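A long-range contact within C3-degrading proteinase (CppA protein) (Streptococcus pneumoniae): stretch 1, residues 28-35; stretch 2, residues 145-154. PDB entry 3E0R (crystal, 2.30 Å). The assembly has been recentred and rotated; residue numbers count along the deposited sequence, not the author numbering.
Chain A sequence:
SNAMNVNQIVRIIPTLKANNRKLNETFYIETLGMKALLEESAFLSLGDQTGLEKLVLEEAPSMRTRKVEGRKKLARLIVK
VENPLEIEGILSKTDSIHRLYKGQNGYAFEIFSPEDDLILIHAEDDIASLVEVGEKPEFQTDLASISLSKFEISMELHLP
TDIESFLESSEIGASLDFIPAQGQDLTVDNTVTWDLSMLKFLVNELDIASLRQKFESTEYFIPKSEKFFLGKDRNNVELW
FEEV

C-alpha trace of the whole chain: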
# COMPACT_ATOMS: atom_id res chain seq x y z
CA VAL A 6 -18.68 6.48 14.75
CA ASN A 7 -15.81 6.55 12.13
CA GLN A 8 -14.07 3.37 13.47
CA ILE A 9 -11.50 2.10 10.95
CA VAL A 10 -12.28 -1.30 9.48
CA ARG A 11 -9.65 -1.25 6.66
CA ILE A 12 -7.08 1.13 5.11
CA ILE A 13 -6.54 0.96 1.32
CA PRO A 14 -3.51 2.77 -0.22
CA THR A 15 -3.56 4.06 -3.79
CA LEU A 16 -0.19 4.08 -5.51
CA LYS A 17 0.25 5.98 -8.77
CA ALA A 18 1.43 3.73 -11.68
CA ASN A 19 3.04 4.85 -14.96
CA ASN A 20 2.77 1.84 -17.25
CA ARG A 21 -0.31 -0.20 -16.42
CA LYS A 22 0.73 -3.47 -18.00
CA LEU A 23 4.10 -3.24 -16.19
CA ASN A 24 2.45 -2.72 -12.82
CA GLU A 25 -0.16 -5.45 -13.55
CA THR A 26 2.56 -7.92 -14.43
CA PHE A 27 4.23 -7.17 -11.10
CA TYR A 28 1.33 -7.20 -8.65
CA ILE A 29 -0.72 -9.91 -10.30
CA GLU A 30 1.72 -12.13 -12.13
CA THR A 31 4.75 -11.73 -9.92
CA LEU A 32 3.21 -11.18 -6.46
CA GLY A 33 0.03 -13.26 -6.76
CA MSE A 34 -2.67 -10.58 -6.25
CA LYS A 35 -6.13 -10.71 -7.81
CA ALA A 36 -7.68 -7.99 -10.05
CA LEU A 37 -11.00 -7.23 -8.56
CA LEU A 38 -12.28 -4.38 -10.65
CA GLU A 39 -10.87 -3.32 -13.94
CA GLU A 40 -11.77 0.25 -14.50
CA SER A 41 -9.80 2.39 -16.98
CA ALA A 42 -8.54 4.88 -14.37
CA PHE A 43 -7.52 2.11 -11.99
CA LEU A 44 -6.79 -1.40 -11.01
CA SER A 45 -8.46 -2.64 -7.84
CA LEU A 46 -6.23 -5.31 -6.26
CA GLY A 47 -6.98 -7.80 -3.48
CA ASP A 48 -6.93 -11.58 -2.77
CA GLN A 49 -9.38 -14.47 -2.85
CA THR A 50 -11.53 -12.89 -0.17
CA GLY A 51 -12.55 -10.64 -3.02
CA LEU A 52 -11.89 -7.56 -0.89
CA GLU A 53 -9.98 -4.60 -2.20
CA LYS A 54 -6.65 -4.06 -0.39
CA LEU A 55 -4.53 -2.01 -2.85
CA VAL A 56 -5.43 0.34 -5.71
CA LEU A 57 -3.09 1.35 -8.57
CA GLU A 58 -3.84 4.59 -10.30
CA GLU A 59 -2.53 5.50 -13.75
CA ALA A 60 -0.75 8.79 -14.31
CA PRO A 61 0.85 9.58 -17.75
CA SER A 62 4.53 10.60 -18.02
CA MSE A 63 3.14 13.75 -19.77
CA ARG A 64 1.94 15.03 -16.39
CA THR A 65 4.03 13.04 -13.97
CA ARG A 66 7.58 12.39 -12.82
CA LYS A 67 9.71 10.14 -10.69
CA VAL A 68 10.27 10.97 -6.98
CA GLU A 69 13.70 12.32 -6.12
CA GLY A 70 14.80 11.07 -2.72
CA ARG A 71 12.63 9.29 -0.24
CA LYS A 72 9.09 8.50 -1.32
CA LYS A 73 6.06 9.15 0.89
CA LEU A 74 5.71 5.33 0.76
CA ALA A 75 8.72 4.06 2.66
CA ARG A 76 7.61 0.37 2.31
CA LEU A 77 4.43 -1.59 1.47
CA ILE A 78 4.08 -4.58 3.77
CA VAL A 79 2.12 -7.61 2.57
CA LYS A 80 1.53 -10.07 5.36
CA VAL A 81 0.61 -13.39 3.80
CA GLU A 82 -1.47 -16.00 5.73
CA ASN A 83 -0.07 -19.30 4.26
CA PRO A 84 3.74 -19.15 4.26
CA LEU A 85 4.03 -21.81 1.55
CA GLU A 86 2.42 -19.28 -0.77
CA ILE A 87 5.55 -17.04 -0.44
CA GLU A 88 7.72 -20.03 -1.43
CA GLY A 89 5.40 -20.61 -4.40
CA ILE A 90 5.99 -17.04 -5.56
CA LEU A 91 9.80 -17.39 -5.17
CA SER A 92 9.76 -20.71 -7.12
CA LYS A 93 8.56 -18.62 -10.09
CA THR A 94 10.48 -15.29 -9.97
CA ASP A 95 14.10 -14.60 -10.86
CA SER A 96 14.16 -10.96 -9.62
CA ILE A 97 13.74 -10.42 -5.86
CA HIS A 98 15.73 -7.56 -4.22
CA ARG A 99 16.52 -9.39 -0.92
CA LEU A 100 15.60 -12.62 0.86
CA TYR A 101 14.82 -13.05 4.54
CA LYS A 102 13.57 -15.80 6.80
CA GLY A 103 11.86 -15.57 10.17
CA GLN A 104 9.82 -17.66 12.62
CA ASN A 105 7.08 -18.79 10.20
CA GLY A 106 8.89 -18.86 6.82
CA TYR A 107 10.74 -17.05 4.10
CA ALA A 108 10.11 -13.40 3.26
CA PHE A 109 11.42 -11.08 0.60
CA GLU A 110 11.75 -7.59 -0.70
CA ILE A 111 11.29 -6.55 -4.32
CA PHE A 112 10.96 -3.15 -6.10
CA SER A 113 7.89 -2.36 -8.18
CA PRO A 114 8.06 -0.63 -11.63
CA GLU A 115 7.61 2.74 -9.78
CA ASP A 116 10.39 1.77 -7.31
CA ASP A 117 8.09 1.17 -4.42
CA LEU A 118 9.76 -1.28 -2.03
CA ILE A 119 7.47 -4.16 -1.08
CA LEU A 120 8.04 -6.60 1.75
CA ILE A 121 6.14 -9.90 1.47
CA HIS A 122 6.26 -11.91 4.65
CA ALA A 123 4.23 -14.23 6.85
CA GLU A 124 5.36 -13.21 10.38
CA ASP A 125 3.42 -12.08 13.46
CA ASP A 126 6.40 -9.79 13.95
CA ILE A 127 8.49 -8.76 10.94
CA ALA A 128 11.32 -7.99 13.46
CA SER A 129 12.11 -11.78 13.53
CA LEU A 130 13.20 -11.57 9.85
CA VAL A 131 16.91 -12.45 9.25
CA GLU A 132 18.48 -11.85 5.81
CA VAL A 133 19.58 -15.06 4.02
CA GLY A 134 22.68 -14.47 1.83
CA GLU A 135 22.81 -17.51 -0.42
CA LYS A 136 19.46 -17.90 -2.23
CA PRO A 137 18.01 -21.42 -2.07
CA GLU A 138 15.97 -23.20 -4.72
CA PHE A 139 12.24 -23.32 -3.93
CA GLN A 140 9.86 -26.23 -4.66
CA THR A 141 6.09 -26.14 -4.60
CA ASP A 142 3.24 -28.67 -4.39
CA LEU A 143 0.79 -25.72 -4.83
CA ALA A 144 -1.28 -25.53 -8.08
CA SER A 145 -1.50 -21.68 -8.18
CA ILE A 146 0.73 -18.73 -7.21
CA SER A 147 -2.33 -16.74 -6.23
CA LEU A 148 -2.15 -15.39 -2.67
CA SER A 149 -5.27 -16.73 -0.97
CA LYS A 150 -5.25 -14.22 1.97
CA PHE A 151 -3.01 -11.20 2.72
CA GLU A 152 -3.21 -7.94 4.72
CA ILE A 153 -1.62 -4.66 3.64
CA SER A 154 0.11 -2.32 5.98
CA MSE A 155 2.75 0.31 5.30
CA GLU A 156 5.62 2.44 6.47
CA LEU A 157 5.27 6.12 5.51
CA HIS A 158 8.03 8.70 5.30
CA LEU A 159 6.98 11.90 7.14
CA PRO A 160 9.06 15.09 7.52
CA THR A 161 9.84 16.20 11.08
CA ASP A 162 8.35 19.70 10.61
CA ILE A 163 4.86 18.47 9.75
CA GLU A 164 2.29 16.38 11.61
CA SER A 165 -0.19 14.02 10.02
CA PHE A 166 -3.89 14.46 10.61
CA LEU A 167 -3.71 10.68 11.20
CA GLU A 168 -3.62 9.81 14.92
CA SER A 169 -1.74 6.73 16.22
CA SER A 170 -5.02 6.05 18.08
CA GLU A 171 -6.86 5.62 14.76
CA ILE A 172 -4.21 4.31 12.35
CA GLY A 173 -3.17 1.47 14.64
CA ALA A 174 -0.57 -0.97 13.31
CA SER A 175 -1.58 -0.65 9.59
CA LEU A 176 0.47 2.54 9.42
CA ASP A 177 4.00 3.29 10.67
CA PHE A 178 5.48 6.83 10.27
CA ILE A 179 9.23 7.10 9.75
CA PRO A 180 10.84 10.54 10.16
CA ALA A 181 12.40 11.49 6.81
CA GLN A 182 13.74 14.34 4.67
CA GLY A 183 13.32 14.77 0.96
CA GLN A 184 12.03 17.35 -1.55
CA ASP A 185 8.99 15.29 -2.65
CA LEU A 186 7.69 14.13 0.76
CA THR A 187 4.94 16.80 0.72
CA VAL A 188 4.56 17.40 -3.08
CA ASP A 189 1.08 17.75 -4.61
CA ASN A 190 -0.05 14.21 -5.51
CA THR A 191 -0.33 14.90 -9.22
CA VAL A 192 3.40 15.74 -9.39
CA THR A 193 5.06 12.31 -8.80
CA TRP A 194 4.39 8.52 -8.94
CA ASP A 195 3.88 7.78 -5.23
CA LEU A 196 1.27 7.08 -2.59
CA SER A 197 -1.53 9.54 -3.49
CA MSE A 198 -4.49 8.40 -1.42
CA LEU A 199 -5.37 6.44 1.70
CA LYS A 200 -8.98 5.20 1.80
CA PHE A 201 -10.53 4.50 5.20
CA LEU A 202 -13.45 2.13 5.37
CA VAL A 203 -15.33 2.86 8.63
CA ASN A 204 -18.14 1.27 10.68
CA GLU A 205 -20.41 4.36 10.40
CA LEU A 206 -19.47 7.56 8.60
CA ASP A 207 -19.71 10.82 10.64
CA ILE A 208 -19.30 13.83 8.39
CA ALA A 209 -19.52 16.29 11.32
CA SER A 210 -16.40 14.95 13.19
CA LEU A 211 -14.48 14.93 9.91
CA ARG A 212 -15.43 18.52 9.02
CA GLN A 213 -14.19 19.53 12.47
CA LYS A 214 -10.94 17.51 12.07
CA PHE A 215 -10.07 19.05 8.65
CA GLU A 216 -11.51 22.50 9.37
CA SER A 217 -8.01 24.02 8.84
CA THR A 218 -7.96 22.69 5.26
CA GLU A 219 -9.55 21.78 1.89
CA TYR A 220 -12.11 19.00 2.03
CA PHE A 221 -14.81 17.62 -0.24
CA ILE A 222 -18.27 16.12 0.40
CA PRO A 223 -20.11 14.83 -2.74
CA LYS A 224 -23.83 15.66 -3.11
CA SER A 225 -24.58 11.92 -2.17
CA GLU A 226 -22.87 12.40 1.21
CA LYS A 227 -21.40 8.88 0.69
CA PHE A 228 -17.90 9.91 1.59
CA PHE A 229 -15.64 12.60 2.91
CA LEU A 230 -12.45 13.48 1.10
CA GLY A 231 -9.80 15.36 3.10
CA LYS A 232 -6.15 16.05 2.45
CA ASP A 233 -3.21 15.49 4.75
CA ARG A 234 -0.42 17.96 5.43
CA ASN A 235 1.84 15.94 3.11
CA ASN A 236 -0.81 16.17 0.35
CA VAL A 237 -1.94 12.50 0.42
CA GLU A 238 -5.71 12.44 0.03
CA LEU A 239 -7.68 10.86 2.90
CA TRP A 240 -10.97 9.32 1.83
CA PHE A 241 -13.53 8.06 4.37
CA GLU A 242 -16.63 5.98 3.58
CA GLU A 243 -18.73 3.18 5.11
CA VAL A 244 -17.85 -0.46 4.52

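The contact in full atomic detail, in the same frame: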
# COMPACT_ATOMS: atom_id res chain seq x y z
N TYR A 28 2.19 -6.97 -9.82
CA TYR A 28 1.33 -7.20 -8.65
C TYR A 28 0.50 -8.47 -8.78
O TYR A 28 0.30 -9.21 -7.80
CB TYR A 28 0.47 -5.99 -8.42
CG TYR A 28 1.21 -4.87 -7.77
CD1 TYR A 28 1.51 -4.93 -6.42
CD2 TYR A 28 1.54 -3.70 -8.47
CE1 TYR A 28 2.19 -3.87 -5.78
CE2 TYR A 28 2.22 -2.63 -7.84
CZ TYR A 28 2.55 -2.74 -6.50
OH TYR A 28 3.19 -1.72 -5.88
N ILE A 29 0.11 -8.76 -10.01
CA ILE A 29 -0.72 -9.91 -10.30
C ILE A 29 0.16 -11.09 -10.61
O ILE A 29 0.13 -12.08 -9.89
CB ILE A 29 -1.73 -9.66 -11.48
CG1 ILE A 29 -2.73 -8.57 -11.10
CG2 ILE A 29 -2.50 -10.92 -11.82
CD1 ILE A 29 -3.37 -7.92 -12.28
N GLU A 30 0.97 -10.98 -11.67
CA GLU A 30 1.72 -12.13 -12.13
C GLU A 30 2.83 -12.45 -11.16
O GLU A 30 3.03 -13.60 -10.78
CB GLU A 30 2.30 -11.98 -13.54
CG GLU A 30 1.58 -11.00 -14.47
CD GLU A 30 0.76 -11.62 -15.58
OE1 GLU A 30 1.39 -12.06 -16.57
OE2 GLU A 30 -0.50 -11.59 -15.47
N THR A 31 3.58 -11.45 -10.73
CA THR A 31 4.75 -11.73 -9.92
C THR A 31 4.28 -12.01 -8.48
O THR A 31 4.52 -13.13 -7.97
CB THR A 31 5.84 -10.63 -10.08
OG1 THR A 31 6.14 -10.49 -11.49
CG2 THR A 31 7.15 -10.96 -9.31
N LEU A 32 3.52 -11.09 -7.89
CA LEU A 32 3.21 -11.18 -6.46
C LEU A 32 2.04 -12.07 -6.09
O LEU A 32 1.94 -12.49 -4.95
CB LEU A 32 3.06 -9.78 -5.84
CG LEU A 32 4.36 -8.92 -5.80
CD1 LEU A 32 4.12 -7.60 -5.03
CD2 LEU A 32 5.56 -9.72 -5.29
N GLY A 33 1.15 -12.36 -7.02
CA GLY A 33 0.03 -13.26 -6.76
C GLY A 33 -1.28 -12.61 -6.34
O GLY A 33 -2.18 -13.31 -5.87
N MSE A 34 -1.40 -11.29 -6.49
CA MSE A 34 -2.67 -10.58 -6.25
C MSE A 34 -3.73 -10.77 -7.36
O MSE A 34 -3.43 -11.04 -8.51
CB MSE A 34 -2.43 -9.08 -6.05
CG MSE A 34 -1.38 -8.77 -4.97
SE MSE A 34 -1.33 -6.90 -4.47
CE MSE A 34 0.18 -6.89 -3.17
N LYS A 35 -4.98 -10.58 -6.98
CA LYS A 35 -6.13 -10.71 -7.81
C LYS A 35 -6.72 -9.33 -8.23
O LYS A 35 -6.87 -8.42 -7.42
CB LYS A 35 -7.17 -11.47 -6.98
CG LYS A 35 -8.41 -11.90 -7.74
CD LYS A 35 -9.38 -12.66 -6.82
CE LYS A 35 -10.70 -13.08 -7.54
NZ LYS A 35 -10.46 -13.80 -8.82
N SER A 145 -1.30 -23.08 -7.78
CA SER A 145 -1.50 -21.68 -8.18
C SER A 145 -0.64 -20.75 -7.35
O SER A 145 -0.56 -20.91 -6.14
CB SER A 145 -2.98 -21.30 -8.01
OG SER A 145 -3.18 -19.96 -8.38
N ILE A 146 -0.01 -19.75 -7.99
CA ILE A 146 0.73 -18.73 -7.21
C ILE A 146 -0.16 -17.75 -6.47
O ILE A 146 0.30 -17.00 -5.59
CB ILE A 146 1.72 -17.87 -8.05
CG1 ILE A 146 0.95 -16.93 -9.01
CG2 ILE A 146 2.80 -18.79 -8.73
CD1 ILE A 146 1.76 -15.77 -9.52
N SER A 147 -1.44 -17.72 -6.82
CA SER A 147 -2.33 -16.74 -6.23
C SER A 147 -2.27 -16.76 -4.72
O SER A 147 -2.34 -17.83 -4.12
CB SER A 147 -3.75 -16.93 -6.76
OG SER A 147 -3.84 -16.31 -8.04
N LEU A 148 -2.09 -15.57 -4.12
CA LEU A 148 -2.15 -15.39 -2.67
C LEU A 148 -3.60 -15.53 -2.29
O LEU A 148 -4.44 -14.78 -2.77
CB LEU A 148 -1.62 -14.02 -2.21
CG LEU A 148 -0.11 -13.76 -2.31
CD1 LEU A 148 0.24 -12.35 -1.88
CD2 LEU A 148 0.75 -14.81 -1.55
N SER A 149 -3.89 -16.50 -1.42
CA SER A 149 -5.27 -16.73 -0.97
C SER A 149 -5.79 -15.64 -0.03
O SER A 149 -6.87 -15.12 -0.26
CB SER A 149 -5.44 -18.11 -0.34
OG SER A 149 -4.92 -18.12 0.98
N LYS A 150 -5.00 -15.31 1.01
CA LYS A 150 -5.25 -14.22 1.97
C LYS A 150 -3.95 -13.44 2.34
O LYS A 150 -2.92 -14.00 2.69
CB LYS A 150 -5.99 -14.72 3.21
CG LYS A 150 -5.75 -13.97 4.54
CD LYS A 150 -6.38 -12.59 4.63
CE LYS A 150 -6.58 -12.10 6.06
NZ LYS A 150 -5.34 -11.74 6.78
N PHE A 151 -4.05 -12.12 2.23
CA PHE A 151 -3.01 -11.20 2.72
C PHE A 151 -3.65 -9.91 3.27
O PHE A 151 -4.82 -9.59 3.01
CB PHE A 151 -1.92 -10.92 1.63
CG PHE A 151 -2.39 -10.08 0.47
CD1 PHE A 151 -2.42 -8.69 0.56
CD2 PHE A 151 -2.80 -10.65 -0.71
CE1 PHE A 151 -2.88 -7.91 -0.48
CE2 PHE A 151 -3.27 -9.88 -1.77
CZ PHE A 151 -3.31 -8.52 -1.65
N GLU A 152 -2.82 -9.15 4.01
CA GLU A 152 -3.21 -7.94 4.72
C GLU A 152 -2.12 -6.95 4.37
O GLU A 152 -0.95 -7.26 4.46
CB GLU A 152 -3.23 -8.21 6.24
CG GLU A 152 -4.33 -7.58 7.01
CD GLU A 152 -5.32 -8.61 7.70
OE1 GLU A 152 -4.96 -9.11 8.82
OE2 GLU A 152 -6.45 -8.89 7.16
N ILE A 153 -2.53 -5.74 3.97
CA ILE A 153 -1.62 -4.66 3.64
C ILE A 153 -1.40 -3.81 4.86
O ILE A 153 -2.31 -3.45 5.58
CB ILE A 153 -2.18 -3.73 2.51
CG1 ILE A 153 -2.39 -4.50 1.23
CG2 ILE A 153 -1.27 -2.46 2.24
CD1 ILE A 153 -1.29 -5.15 0.70
N SER A 154 -0.15 -3.47 5.12
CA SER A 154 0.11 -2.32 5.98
C SER A 154 1.21 -1.53 5.30
O SER A 154 1.63 -1.87 4.18
CB SER A 154 0.47 -2.79 7.39
OG SER A 154 1.60 -3.61 7.42
O HOH W 1 -4.92 -13.34 -4.99

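Where a helix ends, the chain often turns on a glycine, and the bare backbone at that point becomes a docking site for a segment distant in sequence. The contact between residues 28-35 and 145-154 of this streptococcal proteinase is a compact example. No two touching residues are closer than 113 positions along the chain, and the two stretches together bury 343 Å², with Gly-33 and Met-34 the largest contributors on the first stretch.

Read along the second stretch, the contact is prepared before it begins. Ser-145 does not reach the first stretch, but its OG accepts a hydrogen bond from Ser-147 N at 3.2 Å, tying down the turn through which the chain approaches. Between them, Ile-146 points its CA-to-CB bond toward the helix, and with chi1 in p and chi2 in t it lays CD1 against the backbone carbonyls of the last helical turn. Ile-146 CD1 lies 4.1 Å from both Ile-29 O and Thr-31 O; its approach to Glu-30 O is too short to be realistic and says little about the packing. A branched aliphatic side chain suits this partly exposed place, covering main chain at residues whose CA-to-CB bonds point away from the second stretch.

The nearest CA atoms are those of Ser-147 and Gly-33, 4.2 Å apart. Gly-33 is the first residue to leave helical geometry, with a phi of 94°, after its N has bonded to Ile-29 O at 3.1 Å. A side chain is excluded here twice over. An ideal CB on Gly-33 would lie 2.8 Å from Ile-146 O, and at these backbone angles it would also jam against the carbonyl of Leu-32. Without one, Gly-33 O is free to meet the second stretch: Ser-147 CA makes a CA-H...O contact with it at 3.5 Å, while the CA-to-CB bond of Ser-147 is directed sideways.

The hydrogen bond that joins the stretches directly follows at once, from Leu-148 N to Gly-33 O, 2.9 Å long and nearly straight at 161°. The same carbonyl accepts a second hydrogen bond from a water, 2.9 Å from Gly-33 O, which also donates to Leu-148 O at 2.7 Å, so that both polar backbone atoms of Leu-148 are linked to one glycine oxygen. The CA-to-CB bond of the buried Leu-148 points toward the first stretch, and its CD1 comes to 3.5 Å from Leu-32 O.

Ser-149 and Lys-150 then leave the interface; Lys-150 NZ instead forms a salt bridge with Glu-152 OE2 at 3.1 Å, its hydrogen bond weak. In the strand that begins at Phe-151, alternation decides who takes part. Phe-151 and Ile-153 point toward the first stretch, whereas Glu-152 remains exposed and out of reach. Met-34, modelled as selenomethionine, starts away from them, but its long, unbranched chain (m, t, t) carries its end back. Met-34 SE lies 3.8 Å from Phe-151 CZ, oblique to the ring, and Met-34 CE reaches Ile-153 CD1 at 4.5 Å, closing the contact with buried apolar groups.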